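Local coordinates for protein tartronate semialdehyde reductase (Salmonella typhimurium, PDB 1VPD) that probably catalyses the NAD(P)H-dependent reduction of tartronate semialdehyde to D-glycerate, the last step of the route from galactarate to D-glycerate, at residues L184-M189 with D221-M226. Sequence-based numbering, arbitrary orientation. Where two conformers were deposited one is given.
Sequences LNIAAM and DAKAPM
Met189, a selenomethionine, reaches from the long helix 170-198 to the backbone of helix 218-228, where its selenium lies 3.6 Å from the N of Ala224 and 4.0 Å from the CB of Ala224. The CG of Met189 stands anti to its own backbone N (chi1 169°) and the chain runs on extended, which carries the selenium across to the other helix; a bend at the last torsion (chi3 76°) then lays the terminal methyl beside the first carbon of the Lys223 side chain. There the CE of Met189 rests 3.9 Å from the CB of Lys223, with SE also next to that carbon, the two side chains crossing at about a right angle. This is the tight part of the contact: the selenium sits against the N, CA and CB of Ala224, whose short side chain probably leaves the backbone accessible, and Leu220 and Val227 of the same helix also touch Met189.

Towards Ile186 the packing is looser. The CG1 of Ile186 comes no nearer than 4.4 Å to the CG of Lys223, and Val219 and His282 add to the surroundings of this isoleucine. Lys223, bent at chi2, leads its amine away from helix 170-198 to a salt bridge with Asp281; its aliphatic base packs while its charged end serves another part of the chain. The axes of 184-189 and 221-226 run at 43° and approach to 10.5 Å, a spacing bridged by side chains.

The contact joins two helices of the all-helical C-terminal domain, as in other β-hydroxyacid dehydrogenases; the predicted catalytic Lys175 lies earlier on helix 170-198. With no hydrogen bond or salt bridge between the two segments, their fit is set by shape and van der Waals contact rather than by directional bonds, while the charge of Lys223 is met by Asp281 outside the pair.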
loop_
_atom_site.group_PDB
_atom_site.type_symbol
_atom_site.label_atom_id
_atom_site.label_comp_id
_atom_site.label_asym_id
_atom_site.label_seq_id
_atom_site.Cartn_x
_atom_site.Cartn_y
_atom_site.Cartn_z
ATOM N N LEU A 184 -0.430 -7.941 12.389
ATOM C CA LEU A 184 -0.364 -8.990 13.405
ATOM C C LEU A 184 0.873 -9.873 13.237
ATOM O O LEU A 184 1.461 -10.270 14.221
ATOM C CB LEU A 184 -1.649 -9.821 13.402
ATOM C CG LEU A 184 -2.888 -9.017 13.834
ATOM C CD1 LEU A 184 -4.150 -9.834 13.691
ATOM C CD2 LEU A 184 -2.743 -8.546 15.280
ATOM N N ASN A 185 1.287 -10.161 12.007
ATOM C CA ASN A 185 2.475 -10.977 11.768
ATOM C C ASN A 185 3.712 -10.234 12.273
ATOM O O ASN A 185 4.613 -10.857 12.826
ATOM C CB ASN A 185 2.659 -11.327 10.297
ATOM C CG ASN A 185 1.701 -12.426 9.803
ATOM O OD1 ASN A 185 0.756 -12.839 10.516
ATOM N ND2 ASN A 185 1.967 -12.932 8.567
ATOM N N ILE A 186 3.753 -8.907 12.095
ATOM C CA ILE A 186 4.862 -8.122 12.608
ATOM C C ILE A 186 4.847 -8.105 14.137
ATOM O O ILE A 186 5.887 -8.301 14.785
ATOM C CB ILE A 186 4.861 -6.669 12.062
ATOM C CG1 ILE A 186 5.130 -6.655 10.561
ATOM C CG2 ILE A 186 5.913 -5.826 12.787
ATOM C CD1 ILE A 186 4.889 -5.283 9.935
ATOM N N ALA A 187 3.675 -7.854 14.712
ATOM C CA ALA A 187 3.528 -7.846 16.170
ATOM C C ALA A 187 3.908 -9.197 16.771
ATOM O O ALA A 187 4.600 -9.257 17.785
ATOM C CB ALA A 187 2.146 -7.438 16.568
ATOM N N ALA A 188 3.466 -10.278 16.135
ATOM C CA ALA A 188 3.756 -11.617 16.621
ATOM C C ALA A 188 5.240 -11.932 16.599
ATOM O O ALA A 188 5.779 -12.497 17.555
ATOM C CB ALA A 188 2.980 -12.660 15.775
HETATM N N MSE A 189 5.897 -11.595 15.492
HETATM C CA MSE A 189 7.358 -11.705 15.386
HETATM C C MSE A 189 8.030 -10.953 16.536
HETATM O O MSE A 189 8.930 -11.473 17.171
HETATM C CB MSE A 189 7.845 -11.135 14.044
HETATM C CG MSE A 189 9.333 -10.976 13.973
HETATM SE SE MSE A 189 9.868 -9.920 12.453
HETATM C CE MSE A 189 9.362 -8.217 13.195
ATOM N N ASP A 221 10.969 -12.710 7.160
ATOM C CA ASP A 221 12.202 -12.531 6.374
ATOM C C ASP A 221 12.454 -11.083 5.976
ATOM O O ASP A 221 13.613 -10.676 5.847
ATOM C CB ASP A 221 12.154 -13.396 5.131
ATOM C CG ASP A 221 12.319 -14.864 5.436
ATOM O OD1 ASP A 221 13.038 -15.211 6.388
ATOM O OD2 ASP A 221 11.770 -15.733 4.762
ATOM N N ALA A 222 11.392 -10.303 5.775
ATOM C CA ALA A 222 11.544 -8.886 5.435
ATOM C C ALA A 222 11.937 -8.025 6.631
ATOM O O ALA A 222 12.765 -7.123 6.493
ATOM C CB ALA A 222 10.261 -8.331 4.831
ATOM N N LYS A 223 11.352 -8.309 7.796
ATOM C CA LYS A 223 11.403 -7.402 8.938
ATOM C C LYS A 223 12.339 -7.818 10.061
ATOM O O LYS A 223 12.868 -6.937 10.744
ATOM C CB LYS A 223 9.990 -7.145 9.472
ATOM C CG LYS A 223 9.011 -6.601 8.441
ATOM C CD LYS A 223 9.538 -5.374 7.695
ATOM C CE LYS A 223 8.457 -4.676 6.903
ATOM N NZ LYS A 223 8.989 -3.427 6.259
ATOM N N ALA A 224 12.598 -9.110 10.255
ATOM C CA ALA A 224 13.504 -9.501 11.348
ATOM C C ALA A 224 14.900 -8.901 11.158
ATOM O O ALA A 224 15.471 -8.362 12.110
ATOM C CB ALA A 224 13.570 -11.023 11.570
ATOM N N PRO A 225 15.450 -8.975 9.947
ATOM C CA PRO A 225 16.755 -8.341 9.698
ATOM C C PRO A 225 16.744 -6.837 9.972
ATOM O O PRO A 225 17.716 -6.329 10.559
ATOM C CB PRO A 225 17.027 -8.678 8.227
ATOM C CG PRO A 225 16.268 -9.954 8.021
ATOM C CD PRO A 225 14.970 -9.697 8.756
HETATM N N MSE A 226 15.671 -6.139 9.591
HETATM C CA MSE A 226 15.565 -4.700 9.824
HETATM C C MSE A 226 15.589 -4.387 11.310
HETATM O O MSE A 226 16.318 -3.504 11.759
HETATM C CB MSE A 226 14.300 -4.129 9.173
HETATM C CG MSE A 226 14.304 -4.213 7.658
HETATM SE SE MSE A 226 12.742 -3.389 6.840
HETATM C CE MSE A 226 12.981 -1.529 7.416
#